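Local structure of gentamicin resistance protein (Enterococcus gallinarum, 6CTZ) at residues K1-Y4 with T5-M9; T139-K142 with N143-L146; Q241-Y245 with R246-D250; G285-L288 with L289-D292. The protein phosphorylates the 2''-hydroxyl of aminoglycoside antibiotics such as kanamycin, probably using a guanine nucleotide as phosphate donor, and so confers drug resistance. The protein carries 2 engineered substitutions. All coordinates share one frame; numbering follows the deposited sequence.

Contact 1. Residues K1-Y4 with T5-M9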
loop_
_atom_site.group_PDB
_atom_site.type_symbol
_atom_site.label_atom_id
_atom_site.label_comp_id
_atom_site.label_asym_id
_atom_site.label_seq_id
_atom_site.Cartn_x
_atom_site.Cartn_y
_atom_site.Cartn_z
ATOM N N LYS A 1 -10.467 -0.609 24.550
ATOM C CA LYS A 1 -11.171 -1.885 24.580
ATOM C C LYS A 1 -12.672 -1.665 24.708
ATOM O O LYS A 1 -13.399 -1.730 23.717
ATOM C CB LYS A 1 -10.675 -2.749 25.738
ATOM C CG LYS A 1 -11.273 -4.146 25.769
ATOM C CD LYS A 1 -10.405 -5.135 25.012
ATOM C CE LYS A 1 -10.174 -6.390 25.841
ATOM N NZ LYS A 1 -9.188 -7.320 25.219
ATOM N N LEU A 2 -13.125 -1.403 25.940
ATOM C CA LEU A 2 -14.533 -1.098 26.185
ATOM C C LEU A 2 -15.023 0.041 25.298
ATOM O O LEU A 2 -16.217 0.118 24.983
ATOM C CB LEU A 2 -14.724 -0.745 27.662
ATOM C CG LEU A 2 -16.131 -0.442 28.178
ATOM C CD1 LEU A 2 -17.049 -1.634 27.972
ATOM C CD2 LEU A 2 -16.058 -0.067 29.646
ATOM N N HIS A 3 -14.108 0.867 24.840
ATOM C CA HIS A 3 -14.456 1.984 23.985
ATOM C C HIS A 3 -14.947 1.483 22.606
ATOM O O HIS A 3 -16.003 1.829 22.118
ATOM C CB HIS A 3 -13.248 2.894 23.834
ATOM C CG HIS A 3 -13.430 3.989 22.831
ATOM N ND1 HIS A 3 -14.470 4.885 22.891
ATOM C CD2 HIS A 3 -12.706 4.330 21.744
ATOM C CE1 HIS A 3 -14.388 5.722 21.877
ATOM N NE2 HIS A 3 -13.333 5.396 21.160
ATOM N N TYR A 4 -14.148 0.638 22.009
ATOM C CA TYR A 4 -14.529 0.113 20.702
ATOM C C TYR A 4 -15.690 -0.866 20.809
ATOM O O TYR A 4 -16.585 -0.871 19.956
ATOM C CB TYR A 4 -13.321 -0.528 20.018
ATOM C CG TYR A 4 -12.178 0.440 19.834
ATOM C CD1 TYR A 4 -12.131 1.285 18.735
ATOM C CD2 TYR A 4 -11.163 0.532 20.777
ATOM C CE1 TYR A 4 -11.091 2.181 18.566
ATOM C CE2 TYR A 4 -10.120 1.426 20.622
ATOM C CZ TYR A 4 -10.087 2.249 19.518
ATOM O OH TYR A 4 -9.048 3.138 19.370
ATOM N N THR A 5 -15.706 -1.695 21.857
ATOM C CA THR A 5 -16.774 -2.683 21.989
ATOM C C THR A 5 -18.127 -2.019 22.212
ATOM O O THR A 5 -19.149 -2.500 21.712
ATOM C CB THR A 5 -16.453 -3.671 23.110
ATOM O OG1 THR A 5 -16.395 -2.977 24.362
ATOM C CG2 THR A 5 -15.115 -4.338 22.847
ATOM N N THR A 6 -18.156 -0.905 22.945
ATOM C CA THR A 6 -19.423 -0.217 23.167
ATOM C C THR A 6 -19.973 0.362 21.870
ATOM O O THR A 6 -21.172 0.247 21.595
ATOM C CB THR A 6 -19.267 0.861 24.234
ATOM O OG1 THR A 6 -18.854 0.247 25.458
ATOM C CG2 THR A 6 -20.592 1.585 24.464
ATOM N N MET A 7 -19.112 0.974 21.048
ATOM C CA MET A 7 -19.570 1.472 19.756
ATOM C C MET A 7 -20.122 0.343 18.901
ATOM O O MET A 7 -21.181 0.483 18.276
ATOM C CB MET A 7 -18.428 2.168 19.023
ATOM C CG MET A 7 -18.127 3.553 19.544
ATOM S SD MET A 7 -17.014 4.451 18.451
ATOM C CE MET A 7 -15.484 3.560 18.727
ATOM N N ILE A 8 -19.416 -0.788 18.866
ATOM C CA ILE A 8 -19.843 -1.906 18.031
ATOM C C ILE A 8 -21.200 -2.426 18.494
ATOM O O ILE A 8 -22.132 -2.595 17.698
ATOM C CB ILE A 8 -18.770 -3.007 18.040
ATOM C CG1 ILE A 8 -17.494 -2.521 17.344
ATOM C CG2 ILE A 8 -19.290 -4.255 17.365
ATOM C CD1 ILE A 8 -16.327 -3.458 17.536
ATOM N N MET A 9 -21.342 -2.663 19.792
ATOM C CA MET A 9 -22.576 -3.285 20.255
ATOM C C MET A 9 -23.759 -2.331 20.217
ATOM O O MET A 9 -24.886 -2.772 19.974
ATOM C CB MET A 9 -22.374 -3.927 21.621
ATOM C CG MET A 9 -21.507 -5.163 21.506
ATOM S SD MET A 9 -21.532 -6.170 22.980
ATOM C CE MET A 9 -20.664 -5.104 24.131
#

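Contact 2. Residues T139-K142 with N143-L146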
loop_
_atom_site.group_PDB
_atom_site.type_symbol
_atom_site.label_atom_id
_atom_site.label_comp_id
_atom_site.label_asym_id
_atom_site.label_seq_id
_atom_site.Cartn_x
_atom_site.Cartn_y
_atom_site.Cartn_z
ATOM N N THR A 139 -4.476 11.032 -9.150
ATOM C CA THR A 139 -3.219 11.539 -8.616
ATOM C C THR A 139 -2.238 11.622 -9.769
ATOM O O THR A 139 -1.715 10.594 -10.214
ATOM C CB THR A 139 -2.660 10.590 -7.557
ATOM O OG1 THR A 139 -3.612 10.433 -6.498
ATOM C CG2 THR A 139 -1.335 11.134 -7.003
ATOM N N ASN A 140 -1.965 12.836 -10.223
ATOM C CA ASN A 140 -0.878 13.056 -11.173
ATOM C C ASN A 140 0.445 12.819 -10.456
ATOM O O ASN A 140 0.863 13.634 -9.629
ATOM C CB ASN A 140 -0.955 14.479 -11.718
ATOM C CG ASN A 140 0.076 14.752 -12.798
ATOM O OD1 ASN A 140 1.250 14.397 -12.668
ATOM N ND2 ASN A 140 -0.362 15.387 -13.878
ATOM N N LEU A 141 1.114 11.709 -10.782
ATOM C CA LEU A 141 2.288 11.307 -10.014
ATOM C C LEU A 141 3.464 12.256 -10.224
ATOM O O LEU A 141 4.240 12.495 -9.291
ATOM C CB LEU A 141 2.659 9.862 -10.347
ATOM C CG LEU A 141 3.734 9.229 -9.472
ATOM C CD1 LEU A 141 3.414 9.452 -8.001
ATOM C CD2 LEU A 141 3.851 7.745 -9.788
ATOM N N LYS A 142 3.608 12.810 -11.427
ATOM C CA LYS A 142 4.683 13.767 -11.665
ATOM C C LYS A 142 4.550 14.976 -10.746
ATOM O O LYS A 142 5.535 15.425 -10.148
ATOM C CB LYS A 142 4.667 14.205 -13.127
ATOM C CG LYS A 142 5.813 15.128 -13.496
ATOM C CD LYS A 142 5.688 15.628 -14.925
ATOM C CE LYS A 142 6.872 16.506 -15.308
ATOM N NZ LYS A 142 6.814 16.941 -16.736
ATOM N N ASN A 143 3.332 15.497 -10.602
ATOM C CA ASN A 143 3.120 16.658 -9.741
ATOM C C ASN A 143 3.308 16.309 -8.265
ATOM O O ASN A 143 3.802 17.131 -7.486
ATOM C CB ASN A 143 1.730 17.236 -9.992
ATOM C CG ASN A 143 1.406 18.379 -9.062
ATOM O OD1 ASN A 143 1.941 19.481 -9.204
ATOM N ND2 ASN A 143 0.526 18.128 -8.102
ATOM N N LYS A 144 2.921 15.096 -7.861
ATOM C CA LYS A 144 3.128 14.677 -6.477
ATOM C C LYS A 144 4.614 14.630 -6.135
ATOM O O LYS A 144 5.027 15.048 -5.047
ATOM C CB LYS A 144 2.480 13.312 -6.253
ATOM C CG LYS A 144 2.558 12.792 -4.823
ATOM C CD LYS A 144 1.755 11.507 -4.672
ATOM C CE LYS A 144 1.711 11.044 -3.223
ATOM N NZ LYS A 144 0.829 9.853 -3.041
ATOM N N ILE A 145 5.436 14.131 -7.061
ATOM C CA ILE A 145 6.871 14.052 -6.810
ATOM C C ILE A 145 7.505 15.439 -6.842
ATOM O O ILE A 145 8.455 15.714 -6.098
ATOM C CB ILE A 145 7.502 13.049 -7.791
ATOM C CG1 ILE A 145 7.020 11.635 -7.444
ATOM C CG2 ILE A 145 9.036 13.151 -7.790
ATOM C CD1 ILE A 145 7.218 10.603 -8.545
ATOM N N LEU A 146 6.979 16.341 -7.673
ATOM C CA LEU A 146 7.444 17.724 -7.648
ATOM C C LEU A 146 7.214 18.351 -6.276
ATOM O O LEU A 146 8.120 18.968 -5.703
ATOM C CB LEU A 146 6.739 18.525 -8.739
ATOM C CG LEU A 146 7.060 20.017 -8.793
ATOM C CD1 LEU A 146 8.534 20.235 -9.086
ATOM C CD2 LEU A 146 6.192 20.710 -9.832
HETATM O O HOH W 1 -0.554 15.277 -7.711
#

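Contact 3. Residues Q241-Y245 with R246-D250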
loop_
_atom_site.group_PDB
_atom_site.type_symbol
_atom_site.label_atom_id
_atom_site.label_comp_id
_atom_site.label_asym_id
_atom_site.label_seq_id
_atom_site.Cartn_x
_atom_site.Cartn_y
_atom_site.Cartn_z
ATOM N N GLN A 241 9.950 -11.191 -11.822
ATOM C CA GLN A 241 9.054 -12.295 -12.160
ATOM C C GLN A 241 7.626 -11.801 -12.366
ATOM O O GLN A 241 6.947 -12.230 -13.303
ATOM C CB GLN A 241 9.058 -13.347 -11.049
ATOM C CG GLN A 241 10.328 -14.151 -10.864
ATOM C CD GLN A 241 10.173 -15.178 -9.747
ATOM O OE1 GLN A 241 10.517 -14.917 -8.592
ATOM N NE2 GLN A 241 9.630 -16.344 -10.086
ATOM N N VAL A 242 7.148 -10.919 -11.485
ATOM C CA VAL A 242 5.822 -10.326 -11.667
ATOM C C VAL A 242 5.765 -9.551 -12.978
ATOM O O VAL A 242 4.828 -9.703 -13.772
ATOM C CB VAL A 242 5.449 -9.442 -10.463
ATOM C CG1 VAL A 242 4.077 -8.816 -10.695
ATOM C CG2 VAL A 242 5.442 -10.254 -9.157
ATOM N N MET A 243 6.790 -8.730 -13.235
ATOM C CA MET A 243 6.827 -7.944 -14.466
ATOM C C MET A 243 6.786 -8.836 -15.697
ATOM O O MET A 243 6.103 -8.524 -16.679
ATOM C CB MET A 243 8.089 -7.085 -14.489
ATOM C CG MET A 243 8.056 -5.975 -13.455
ATOM S SD MET A 243 9.638 -5.131 -13.364
ATOM C CE MET A 243 9.147 -3.753 -12.313
ATOM N N ALA A 244 7.503 -9.961 -15.664
ATOM C CA ALA A 244 7.505 -10.851 -16.817
ATOM C C ALA A 244 6.117 -11.429 -17.056
ATOM O O ALA A 244 5.625 -11.443 -18.190
ATOM C CB ALA A 244 8.542 -11.953 -16.625
ATOM N N TYR A 245 5.458 -11.905 -15.995
ATOM C CA TYR A 245 4.120 -12.464 -16.170
ATOM C C TYR A 245 3.142 -11.411 -16.668
ATOM O O TYR A 245 2.183 -11.735 -17.377
ATOM C CB TYR A 245 3.622 -13.082 -14.864
ATOM C CG TYR A 245 4.057 -14.511 -14.634
ATOM C CD1 TYR A 245 3.908 -15.464 -15.635
ATOM C CD2 TYR A 245 4.590 -14.916 -13.412
ATOM C CE1 TYR A 245 4.283 -16.781 -15.430
ATOM C CE2 TYR A 245 4.965 -16.229 -13.194
ATOM C CZ TYR A 245 4.809 -17.159 -14.206
ATOM O OH TYR A 245 5.177 -18.473 -13.997
ATOM N N ARG A 246 3.373 -10.150 -16.321
ATOM C CA ARG A 246 2.523 -9.080 -16.830
ATOM C C ARG A 246 2.878 -8.657 -18.245
ATOM O O ARG A 246 2.123 -7.880 -18.846
ATOM C CB ARG A 246 2.561 -7.859 -15.911
ATOM C CG ARG A 246 1.880 -8.102 -14.590
ATOM C CD ARG A 246 1.740 -6.851 -13.762
ATOM N NE ARG A 246 0.732 -5.937 -14.293
ATOM C CZ ARG A 246 0.630 -4.666 -13.920
ATOM N NH1 ARG A 246 1.485 -4.184 -13.033
ATOM N NH2 ARG A 246 -0.321 -3.881 -14.422
ATOM N N GLY A 247 3.975 -9.153 -18.804
ATOM C CA GLY A 247 4.325 -8.785 -20.161
ATOM C C GLY A 247 4.926 -7.409 -20.275
ATOM O O GLY A 247 4.841 -6.788 -21.340
ATOM N N GLU A 248 5.512 -6.895 -19.199
ATOM C CA GLU A 248 6.231 -5.635 -19.290
ATOM C C GLU A 248 7.391 -5.781 -20.267
ATOM O O GLU A 248 7.917 -6.877 -20.487
ATOM C CB GLU A 248 6.771 -5.239 -17.918
ATOM C CG GLU A 248 5.727 -5.121 -16.806
ATOM C CD GLU A 248 4.836 -3.890 -16.886
ATOM O OE1 GLU A 248 4.895 -3.121 -17.872
ATOM O OE2 GLU A 248 4.069 -3.684 -15.925
ATOM N N VAL A 249 7.801 -4.661 -20.846
ATOM C CA VAL A 249 8.944 -4.638 -21.751
ATOM C C VAL A 249 10.063 -3.821 -21.126
ATOM O O VAL A 249 9.823 -2.916 -20.323
ATOM C CB VAL A 249 8.592 -4.088 -23.147
ATOM C CG1 VAL A 249 7.507 -4.933 -23.791
ATOM C CG2 VAL A 249 8.172 -2.632 -23.045
ATOM N N ASP A 250 11.294 -4.130 -21.526
ATOM C CA ASP A 250 12.495 -3.407 -21.103
ATOM C C ASP A 250 12.540 -3.267 -19.581
ATOM O O ASP A 250 12.413 -2.178 -19.010
ATOM C CB ASP A 250 12.622 -2.052 -21.803
ATOM C CG ASP A 250 13.942 -1.360 -21.498
ATOM O OD1 ASP A 250 14.838 -1.990 -20.891
ATOM O OD2 ASP A 250 14.076 -0.176 -21.856
#

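Contact 4. Residues G285-L288 with L289-D292. Unlike the reference sequence in segment 285-288: I286 (reference Leu). With KAN (kanamycin a), chain E.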
loop_
_atom_site.group_PDB
_atom_site.type_symbol
_atom_site.label_atom_id
_atom_site.label_comp_id
_atom_site.label_asym_id
_atom_site.label_seq_id
_atom_site.Cartn_x
_atom_site.Cartn_y
_atom_site.Cartn_z
ATOM N N GLY A 285 15.085 6.968 9.444
ATOM C CA GLY A 285 14.847 7.388 8.072
ATOM C C GLY A 285 16.095 7.937 7.407
ATOM O O GLY A 285 16.336 7.695 6.219
ATOM N N ILE A 286 16.905 8.685 8.161
ATOM C CA ILE A 286 18.184 9.155 7.633
ATOM C C ILE A 286 19.054 7.969 7.235
ATOM O O ILE A 286 19.696 7.973 6.177
ATOM C CB ILE A 286 18.890 10.067 8.655
ATOM C CG1 ILE A 286 18.066 11.332 8.924
ATOM C CG2 ILE A 286 20.279 10.434 8.169
ATOM C CD1 ILE A 286 18.153 12.379 7.829
ATOM N N GLU A 287 19.065 6.926 8.067
ATOM C CA GLU A 287 19.852 5.736 7.765
ATOM C C GLU A 287 19.327 5.025 6.522
ATOM O O GLU A 287 20.114 4.516 5.715
ATOM C CB GLU A 287 19.844 4.800 8.974
ATOM C CG GLU A 287 20.957 3.767 8.985
ATOM C CD GLU A 287 21.067 3.056 10.321
ATOM O OE1 GLU A 287 21.848 2.086 10.423
ATOM O OE2 GLU A 287 20.370 3.471 11.272
ATOM N N LEU A 288 18.000 4.972 6.353
ATOM C CA LEU A 288 17.432 4.337 5.169
ATOM C C LEU A 288 17.810 5.092 3.899
ATOM O O LEU A 288 18.017 4.480 2.846
ATOM C CB LEU A 288 15.917 4.229 5.310
ATOM C CG LEU A 288 15.459 3.217 6.358
ATOM C CD1 LEU A 288 13.984 3.388 6.679
ATOM C CD2 LEU A 288 15.748 1.800 5.873
ATOM N N LEU A 289 17.894 6.424 3.978
ATOM C CA LEU A 289 18.331 7.206 2.824
ATOM C C LEU A 289 19.776 6.889 2.467
ATOM O O LEU A 289 20.110 6.725 1.287
ATOM C CB LEU A 289 18.164 8.701 3.101
ATOM C CG LEU A 289 16.748 9.281 3.094
ATOM C CD1 LEU A 289 16.791 10.768 3.413
ATOM C CD2 LEU A 289 16.080 9.033 1.749
ATOM N N GLU A 290 20.651 6.806 3.475
ATOM C CA GLU A 290 22.039 6.428 3.225
ATOM C C GLU A 290 22.128 5.041 2.600
ATOM O O GLU A 290 22.916 4.819 1.675
ATOM C CB GLU A 290 22.842 6.493 4.525
ATOM C CG GLU A 290 22.892 7.885 5.153
ATOM C CD GLU A 290 23.679 7.918 6.450
ATOM O OE1 GLU A 290 24.655 8.692 6.538
ATOM O OE2 GLU A 290 23.322 7.170 7.384
ATOM N N GLU A 291 21.304 4.102 3.074
ATOM C CA GLU A 291 21.315 2.754 2.512
ATOM C C GLU A 291 20.789 2.736 1.080
ATOM O O GLU A 291 21.279 1.968 0.245
ATOM C CB GLU A 291 20.508 1.806 3.397
ATOM C CG GLU A 291 21.064 1.678 4.804
ATOM C CD GLU A 291 20.318 0.662 5.645
ATOM O OE1 GLU A 291 20.910 0.148 6.619
ATOM O OE2 GLU A 291 19.142 0.375 5.335
ATOM N N ASP A 292 19.786 3.565 0.778
ATOM C CA ASP A 292 19.284 3.657 -0.591
ATOM C C ASP A 292 20.398 4.064 -1.552
ATOM O O ASP A 292 20.568 3.462 -2.621
ATOM C CB ASP A 292 18.131 4.658 -0.645
ATOM C CG ASP A 292 17.377 4.613 -1.955
ATOM O OD1 ASP A 292 16.586 3.670 -2.150
ATOM O OD2 ASP A 292 17.554 5.529 -2.786
HETATM C C1 KAN E . 8.940 1.825 5.382
HETATM C C2 KAN E . 10.340 2.198 4.893
HETATM C C3 KAN E . 11.223 0.968 4.903
HETATM C C4 KAN E . 11.255 0.442 6.329
HETATM C C5 KAN E . 9.849 0.113 6.825
HETATM C C6 KAN E . 9.856 -0.332 8.284
HETATM C C7 KAN E . 4.454 0.164 3.102
HETATM C C8 KAN E . 4.587 1.308 4.103
HETATM C C9 KAN E . 6.049 1.757 4.199
HETATM C C10 KAN E . 6.977 0.596 4.559
HETATM C C11 KAN E . 6.782 -0.567 3.583
HETATM C C12 KAN E . 5.325 -1.011 3.527
HETATM C C13 KAN E . 3.311 3.323 4.568
HETATM C C14 KAN E . 1.900 3.792 4.248
HETATM C C15 KAN E . 1.897 4.422 2.852
HETATM C C16 KAN E . 2.924 5.547 2.796
HETATM C C17 KAN E . 4.281 5.026 3.228
HETATM C C18 KAN E . 5.271 6.178 3.297
HETATM N N1 KAN E . 8.484 -0.572 8.692
HETATM N N2 KAN E . 7.617 -1.708 3.947
HETATM N N3 KAN E . 3.052 -0.237 3.002
HETATM N N4 KAN E . 0.586 4.936 2.476
HETATM O O5 KAN E . 8.938 1.208 6.674
HETATM O O6 KAN E . 10.242 2.719 3.565
HETATM O O7 KAN E . 12.551 1.289 4.473
HETATM O O8 KAN E . 12.064 -0.735 6.370
HETATM O O9 KAN E . 8.349 0.965 4.404
HETATM O O10 KAN E . 6.166 2.759 5.222
HETATM O O11 KAN E . 3.740 2.356 3.610
HETATM O O12 KAN E . 4.188 4.444 4.518
HETATM O O13 KAN E . 1.023 2.668 4.349
HETATM O O14 KAN E . 3.060 6.078 1.467
HETATM O O15 KAN E . 6.550 5.677 3.699
#

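Contact 1. Residues K1-Y4 with T5-M9
The opening turns of the N-terminal helix 2-11 join L2, H3 and Y4 to T6, M7 and I8, and illustrate how a threonine hydroxyl can double the backbone bond to a first-turn carbonyl. L2 O takes two donors from one residue: T6 N at 3.0 Å, standing well above the carbonyl plane, and the hydroxyl T6 OG1 at 2.7 Å. That second bond is possible because OG1 of T6 lies beside its own backbone N (chi1 -60°), which turns the hydroxyl back down the helix. L2 CD1 reaches over the same hydroxyl, 3.6 Å from T6 OG1. Backbone bonds run from T5 N to K1 O, 3.0 Å and almost straight, and from I8 N to Y4 O.

On another side, M7 bends at its last torsion (chi3 -71°) and lays its terminal methyl on the imidazole of H3, a CH-pi contact in which CE sits 4.0 Å from the ring centroid, displaced toward NE2. The same CE meets Y4 CD1 obliquely at 4.1 Å. Y4 itself makes an edge-to-face contact with F42 and touches I32, while I8 presses on F40, F42 and I32, seating the helix on the N-lobe sheet. The chemistry is thus split: the T6 hydroxyl adds a second bond to L2 O, while the M7 methyl gives H3 a CH-pi contact and Y4 an apolar one.

Contact 2. Residues T139-K142 with N143-L146
The flat groups of this contact are the side-chain amides of N140 and N143, which do not stack: their planes are 80° apart and the two side chains cross at about a right angle. Over the N140 amide comes the backbone N of N143, well above the amide plane (47°), yet its N-H points well at OD1, 3.1 Å away. At the N143 amide, ND2 gives a hydrogen bond to a water that in turn donates to N140 O, at 2.9 Å from the water oxygen. The motif is an N-cap: N140 immediately precedes helix 141-155, and its side chain closes the first turn. CG of N140 is swung opposite the backbone N (chi1 -175°), which brings OD1 to the N-H of N143.

The N140 carbonyl oxygen serves both the water and K144 N, the latter lying in the carbonyl plane at 3.1 Å. Regular helical bonds then follow, from I145 N to L141 O and from L146 N to K142 O. The buried side of this turn is apolar: L141 CG meets I145 CD1 at 3.9 Å, and F261 of helix 251-276 and Y175 of helix 162-176 pack against both residues. Outward along its extended chain, K144 runs toward the substrate pocket, its side chain about 6 Å from that of D217 and from the bound kanamycin. On the way it passes T139, whose methyl CG2 lies 3.9 Å from K144 CD.

Contact 3. Residues Q241-Y245 with R246-D250
Backbone hydrogen bonds end helix 236-246 where M243 and A244 meet G247 and E248, in a Schellman motif. E248 N reaches back to M243 O at 3.1 Å, and G247 N to A244 O at 2.9 Å, the latter donor far above the carbonyl plane. G247 leaves the helical conformation with a positive phi of 77°. Just before it, R246 N bonds to V242 O.

Apolar contact follows the same reversal. With chi1 at -57°, E248 sets its aliphatic CG 3.8 Å from M243 CB, and the bend at chi2 then turns the carboxylate toward R246; M243 and E248 also touch L254 of the next helix, a residue changed in this structure. V242 CG1 lies 4.3 Å from R246 CD.

Charge comes last. The carboxylate oxygen E248 OE2 lies 3.9 Å from R246 NH1, a long salt bridge with the oxygen above the guanidinium plane, toward its rim, and no N-H aimed at it. Its directed hydrogen bond is instead with Y227 OH, while R246 NE donates to N121. The helix end is thus held chiefly by backbone bonds, with the ion pair adding mainly electrostatic attraction; E248 can also bind magnesium, though no ion sits on it here.

Contact 4. Residues G285-L288 with L289-D292
The aminoglycoside pocket is bordered by L288, which touches both the drug and E291 one turn further along the C-terminal helix 279-296. Its two methyls face one kanamycin hydroxyl: CD1 stands 3.4 Å from O7 and CD2 stands 3.5 Å from the same oxygen. O7 belongs to the sugar carrying the aminomethyl group, not to the 3-amino sugar whose 2''-hydroxyl this enzyme class modifies. From the other direction E291 OE2 comes to CD2, at 3.7 Å, the two side chains crossing obliquely. A first torsion of -61° folds E291 CG back against E287 O, 3.1 Å away, before the chain extends onward.

Beneath these side chains runs an unbroken alpha-helix in the helical lobe of the kinase-like fold. The backbone N atoms of L289, E290, E291 and D292 donate in turn to O of G285, I286, E287 and L288. The inner face belongs to L289, which packs on Q266 and L270 of helix 251-276 and on L164. Outside, the carboxylates gather: E287 OE1 and E291 OE1 are 4.4 Å apart without a bond, and such closeness of like charges may raise the proton affinity of one of them, although both residues are exposed. D292 turns its carboxylate to the protein instead, where OD2 is hydrogen-bonded to the hydroxyls of both Y167 and T263.

In the fold
The four contacts show how short stretches within, before and after helices serve different parts of one kinase-like fold. Contact 1 belongs to the nucleotide lobe, where the Y4 side chain is about 12 Å from the bound GDP; the other three lie in the helical lobe. Contacts 2 and 4 approach kanamycin separately, L288 by direct touch and K144 without touching it, while their nearest atoms remain about 12 Å apart. Helix 251-276 links three contacts: D250 of contact 3 caps it, and L141, I145 and L289 pack along it. Contacts 1 and 3 lie on opposite sides of the chain's centre, with their own centres 46 Å apart.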